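Local structure of alpha-L-rhamnosidase (Streptomyces avermitilis, 3W5M) at residues 168-173 against 241-246; 603-608 against 951-956. The protein releases terminal non-reducing alpha-L-rhamnose by hydrolysis from flavonoids such as naringin, rutin and hesperidin and from gum arabic, and carries a calcium-dependent L-rhamnose-binding module. All coordinates share one frame; numbering follows the deposited sequence.

Overall arrangement
The two contacts lie in different domains of this chain. Contact 1 pairs two strands of the carbohydrate-binding module CBM67, whereas contact 2 joins the start of the helical catalytic domain to the C-terminal beta domain. Their centres are about 69 Å apart, their nearest atoms about 53 Å, and they lie on opposite sides of the chain's centre. Both segments of contact 1 come first in the sequence. Neither touches the catalytic or the rhamnose- and calcium-binding residues, although strand 171-179, whose early residues take part in contact 1, runs on to the calcium ligand Asp179. Between the segments of contact 2 lies the helical catalytic domain, whose inferred proton donor Glu636 and acceptor Glu895 lie in inter-helix connections.

Contact 1 (168-173 against 241-246); sequences DITGAT and VLTTAS
Antiparallel strand pairing, disturbed by a classic beta bulge, joins residues 168-173 to 241-246 in the CBM67 module. Strands 171-179 and 235-244 are the inner pair of a four-stranded sheet, and the short segments 171-173 and 241-244 run at 168° with axes 4.7 Å apart. Thr173 and Val241 form a hydrogen-bonded pair: Thr173 N donates to Val241 O at 3.0 Å, and Val241 N returns the bond to Thr173 O. At the next hydrogen-bonded site Thr243 N donates a hydrogen bond to Gly171 O, while Thr243 O takes two backbone donors, Thr170 N at 2.8 Å and the longer, more bent Gly171 N at 3.3 Å. Two residues, Thr170 and Gly171, thus face one, Thr243, which is the classic bulge.

Between these sites Ala172 faces Leu242 in a non-hydrogen-bonded pair. Leu242 CD1 comes within 3.7 Å of Ala172 CB, on the face where Val211, Val215 and Ile251 add apolar contacts. Thr173 and Val241 lie on the other face, side by side and pointing the same way. Thr173 OG1 sits between its backbone N and carbonyl carbon (chi1 62°), which sets it 3.6 Å from Val241 CB. Past the bulge, Thr244 CG2 lies over the backbone of Asp168 and Ile169, 3.9 Å from Ile169 CA. Where direct pairing has ended, one water donates to Asp168 O and accepts from Ala245 N at 2.6 Å.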
loop_
_atom_site.group_PDB
_atom_site.type_symbol
_atom_site.label_atom_id
_atom_site.label_comp_id
_atom_site.label_asym_id
_atom_site.label_seq_id
_atom_site.Cartn_x
_atom_site.Cartn_y
_atom_site.Cartn_z
ATOM N N ASP A 168 -35.994 -2.221 -33.096
ATOM C CA ASP A 168 -34.553 -2.039 -33.326
ATOM C C ASP A 168 -33.782 -1.625 -32.079
ATOM O O ASP A 168 -32.949 -0.727 -32.119
ATOM C CB ASP A 168 -34.306 -1.048 -34.469
ATOM C CG ASP A 168 -34.806 -1.573 -35.812
ATOM O OD1 ASP A 168 -34.806 -2.815 -36.026
ATOM O OD2 ASP A 168 -35.218 -0.741 -36.647
ATOM N N ILE A 169 -34.063 -2.306 -30.981
ATOM C CA ILE A 169 -33.397 -2.063 -29.725
ATOM C C ILE A 169 -31.973 -2.599 -29.823
ATOM O O ILE A 169 -31.776 -3.783 -30.109
ATOM C CB ILE A 169 -34.143 -2.763 -28.567
ATOM C CG1 ILE A 169 -35.470 -2.063 -28.284
ATOM C CG2 ILE A 169 -33.280 -2.802 -27.311
ATOM C CD1 ILE A 169 -36.435 -2.880 -27.436
ATOM N N THR A 170 -30.987 -1.739 -29.583
ATOM C CA THR A 170 -29.584 -2.183 -29.558
ATOM C C THR A 170 -29.015 -2.356 -28.135
ATOM O O THR A 170 -27.980 -2.988 -27.951
ATOM C CB THR A 170 -28.660 -1.250 -30.375
ATOM O OG1 THR A 170 -28.761 0.087 -29.875
ATOM C CG2 THR A 170 -29.052 -1.247 -31.857
ATOM N N GLY A 171 -29.690 -1.799 -27.134
ATOM C CA GLY A 171 -29.191 -1.877 -25.752
ATOM C C GLY A 171 -30.308 -1.623 -24.760
ATOM O O GLY A 171 -31.258 -0.899 -25.075
ATOM N N ALA A 172 -30.212 -2.234 -23.577
ATOM C CA ALA A 172 -31.234 -2.048 -22.544
ATOM C C ALA A 172 -30.595 -2.171 -21.181
ATOM O O ALA A 172 -29.862 -3.124 -20.916
ATOM C CB ALA A 172 -32.366 -3.063 -22.693
ATOM N N THR A 173 -30.860 -1.202 -20.313
ATOM C CA THR A 173 -30.345 -1.263 -18.937
ATOM C C THR A 173 -31.454 -0.952 -17.959
ATOM O O THR A 173 -32.357 -0.160 -18.262
ATOM C CB THR A 173 -29.197 -0.272 -18.666
ATOM O OG1 THR A 173 -29.679 1.081 -18.858
ATOM C CG2 THR A 173 -27.984 -0.564 -19.572
ATOM N N VAL A 241 -33.845 1.901 -19.498
ATOM C CA VAL A 241 -33.377 2.688 -20.665
ATOM C C VAL A 241 -33.251 1.774 -21.881
ATOM O O VAL A 241 -32.519 0.808 -21.844
ATOM C CB VAL A 241 -32.004 3.336 -20.411
ATOM C CG1 VAL A 241 -31.502 4.034 -21.679
ATOM C CG2 VAL A 241 -32.095 4.355 -19.273
ATOM N N LEU A 242 -33.955 2.088 -22.949
ATOM C CA LEU A 242 -33.813 1.325 -24.175
ATOM C C LEU A 242 -33.098 2.204 -25.185
ATOM O O LEU A 242 -33.568 3.307 -25.502
ATOM C CB LEU A 242 -35.183 0.921 -24.716
ATOM C CG LEU A 242 -36.159 0.049 -23.912
ATOM C CD1 LEU A 242 -35.416 -1.095 -23.224
ATOM C CD2 LEU A 242 -37.016 0.846 -22.918
ATOM N N THR A 243 -31.956 1.730 -25.672
ATOM C CA THR A 243 -31.206 2.453 -26.691
ATOM C C THR A 243 -31.524 1.887 -28.082
ATOM O O THR A 243 -31.507 0.674 -28.283
ATOM C CB THR A 243 -29.701 2.381 -26.412
ATOM O OG1 THR A 243 -29.453 2.875 -25.088
ATOM C CG2 THR A 243 -28.903 3.206 -27.436
ATOM N N THR A 244 -31.872 2.787 -28.997
ATOM C CA THR A 244 -32.023 2.514 -30.428
ATOM C C THR A 244 -31.186 3.571 -31.179
ATOM O O THR A 244 -30.734 4.551 -30.565
ATOM C CB THR A 244 -33.511 2.566 -30.892
ATOM O OG1 THR A 244 -33.983 3.917 -30.892
ATOM C CG2 THR A 244 -34.427 1.717 -29.989
ATOM N N ALA A 245 -30.978 3.387 -32.485
ATOM C CA ALA A 245 -30.191 4.347 -33.286
ATOM C C ALA A 245 -30.784 5.772 -33.287
ATOM O O ALA A 245 -30.063 6.751 -33.505
ATOM C CB ALA A 245 -29.988 3.837 -34.709
ATOM N N SER A 246 -32.091 5.872 -33.025
ATOM C CA SER A 246 -32.792 7.154 -32.938
ATOM C C SER A 246 -32.962 7.642 -31.487
ATOM O O SER A 246 -34.000 8.216 -31.137
ATOM C CB SER A 246 -34.151 7.062 -33.651
ATOM O OG SER A 246 -34.887 5.927 -33.222
HETATM O O HOH W 1 -31.642 1.280 -33.836
#

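Contact 2 (603-608 against 951-956); sequences ETNVPM and GEVTSA
Asn605 bridges the end of an edge strand and the turn before its antiparallel neighbour, where the (alpha/alpha)6-barrel catalytic domain meets the C-terminal beta-sandwich domain. Strands 600-604 and 955-962 pair in one sheet; Thr604 and Ala956 form a non-hydrogen-bonded pair, and Asn605 N donates to Ser955 O at 3.2 Å from above the carbonyl plane.

The Asn605 side chain points at the turn, its CG held between the backbone N and carbonyl carbon (chi1 63°), and both ends of the amide are used. ND2 donates to Glu952 O at 2.9 Å in a nearly straight bond (174°), with that oxygen in the plane of the amide. OD1 accepts from Thr954 N at 2.8 Å, the donor standing above the amide's carbonyl plane. An alanine here would probably leave Glu952 O and Thr954 N without these partners and let the turn shift against the strand end.

Beside the amide, Val606 turns CG2 over the backbone of Glu952, 3.4 Å from Glu952 O, and crosses the Glu952 side chain at about a right angle. Val953 is packed among Leu609, Tyr871, Ile930 and Trp971, so helices and sheet meet at this turn. Val606 occupies the N-cap position, right before helix 607-622. An ST turn leads into it: Thr604 OG1 lies between its backbone N and carbonyl carbon (chi1 74°), where it accepts from Val606 N at 3.0 Å.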
loop_
_atom_site.group_PDB
_atom_site.type_symbol
_atom_site.label_atom_id
_atom_site.label_comp_id
_atom_site.label_asym_id
_atom_site.label_seq_id
_atom_site.Cartn_x
_atom_site.Cartn_y
_atom_site.Cartn_z
ATOM N N GLU A 603 20.075 -16.074 6.187
ATOM C CA GLU A 603 19.961 -17.530 6.132
ATOM C C GLU A 603 20.623 -18.153 7.350
ATOM O O GLU A 603 21.738 -17.781 7.714
ATOM C CB GLU A 603 20.588 -18.069 4.850
ATOM C CG GLU A 603 20.412 -19.566 4.655
ATOM C CD GLU A 603 21.135 -20.080 3.426
ATOM O OE1 GLU A 603 21.875 -19.296 2.774
ATOM O OE2 GLU A 603 20.960 -21.280 3.112
ATOM N N THR A 604 19.914 -19.087 7.977
ATOM C CA THR A 604 20.423 -19.832 9.137
ATOM C C THR A 604 20.381 -21.328 8.815
ATOM O O THR A 604 19.863 -21.727 7.758
ATOM C CB THR A 604 19.590 -19.586 10.409
ATOM O OG1 THR A 604 18.336 -20.284 10.318
ATOM C CG2 THR A 604 19.333 -18.095 10.665
ATOM N N ASN A 605 20.937 -22.142 9.719
ATOM C CA ASN A 605 20.800 -23.602 9.663
ATOM C C ASN A 605 19.387 -24.129 9.981
ATOM O O ASN A 605 19.132 -25.323 9.790
ATOM C CB ASN A 605 21.796 -24.258 10.637
ATOM C CG ASN A 605 21.516 -23.890 12.086
ATOM O OD1 ASN A 605 21.761 -22.757 12.508
ATOM N ND2 ASN A 605 20.996 -24.847 12.859
ATOM N N VAL A 606 18.501 -23.253 10.470
ATOM C CA VAL A 606 17.154 -23.592 10.936
ATOM C C VAL A 606 16.026 -23.237 9.955
ATOM O O VAL A 606 15.630 -22.069 9.846
ATOM C CB VAL A 606 16.856 -22.921 12.275
ATOM C CG1 VAL A 606 15.520 -23.391 12.833
ATOM C CG2 VAL A 606 17.980 -23.218 13.252
ATOM N N PRO A 607 15.492 -24.256 9.250
ATOM C CA PRO A 607 14.448 -24.009 8.246
ATOM C C PRO A 607 13.317 -23.073 8.715
ATOM O O PRO A 607 12.915 -22.185 7.947
ATOM C CB PRO A 607 13.941 -25.417 7.930
ATOM C CG PRO A 607 15.168 -26.261 8.104
ATOM C CD PRO A 607 15.840 -25.689 9.318
ATOM N N MET A 608 12.861 -23.217 9.962
ATOM C CA MET A 608 11.745 -22.428 10.454
ATOM C C MET A 608 12.052 -20.930 10.531
ATOM O O MET A 608 11.145 -20.075 10.391
ATOM C CB MET A 608 11.281 -22.906 11.819
ATOM C CG MET A 608 9.868 -22.456 12.150
ATOM S SD MET A 608 9.603 -22.077 13.890
ATOM C CE MET A 608 10.168 -20.371 13.930
ATOM N N GLY A 951 19.523 -20.950 21.137
ATOM C CA GLY A 951 18.493 -21.835 20.576
ATOM C C GLY A 951 19.099 -22.904 19.688
ATOM O O GLY A 951 20.071 -23.551 20.066
ATOM N N GLU A 952 18.572 -23.046 18.475
ATOM C CA GLU A 952 18.996 -24.107 17.580
ATOM C C GLU A 952 19.904 -23.556 16.511
ATOM O O GLU A 952 20.238 -24.266 15.554
ATOM C CB GLU A 952 17.787 -24.769 16.899
ATOM C CG GLU A 952 16.526 -24.869 17.743
ATOM C CD GLU A 952 15.324 -25.430 16.978
ATOM O OE1 GLU A 952 15.485 -25.916 15.832
ATOM O OE2 GLU A 952 14.207 -25.375 17.532
ATOM N N VAL A 953 20.294 -22.286 16.648
ATOM C CA VAL A 953 21.088 -21.650 15.599
ATOM C C VAL A 953 22.579 -21.903 15.826
ATOM O O VAL A 953 23.132 -21.468 16.820
ATOM C CB VAL A 953 20.841 -20.117 15.491
ATOM C CG1 VAL A 953 21.446 -19.598 14.189
ATOM C CG2 VAL A 953 19.358 -19.773 15.578
ATOM N N THR A 954 23.227 -22.582 14.898
ATOM C CA THR A 954 24.668 -22.789 15.020
ATOM C C THR A 954 25.411 -22.179 13.840
ATOM O O THR A 954 26.631 -22.337 13.686
ATOM C CB THR A 954 25.004 -24.287 15.137
ATOM O OG1 THR A 954 24.544 -24.982 13.965
ATOM C CG2 THR A 954 24.367 -24.880 16.404
ATOM N N SER A 955 24.672 -21.454 13.005
ATOM C CA SER A 955 25.164 -21.123 11.690
ATOM C C SER A 955 24.256 -20.029 11.162
ATOM O O SER A 955 23.046 -20.182 11.212
ATOM C CB SER A 955 25.011 -22.368 10.815
ATOM O OG SER A 955 25.890 -22.337 9.715
ATOM N N ALA A 956 24.836 -18.919 10.701
ATOM C CA ALA A 956 24.065 -17.838 10.063
ATOM C C ALA A 956 24.913 -17.041 9.088
ATOM O O ALA A 956 26.136 -16.906 9.253
ATOM C CB ALA A 956 23.438 -16.907 11.100
#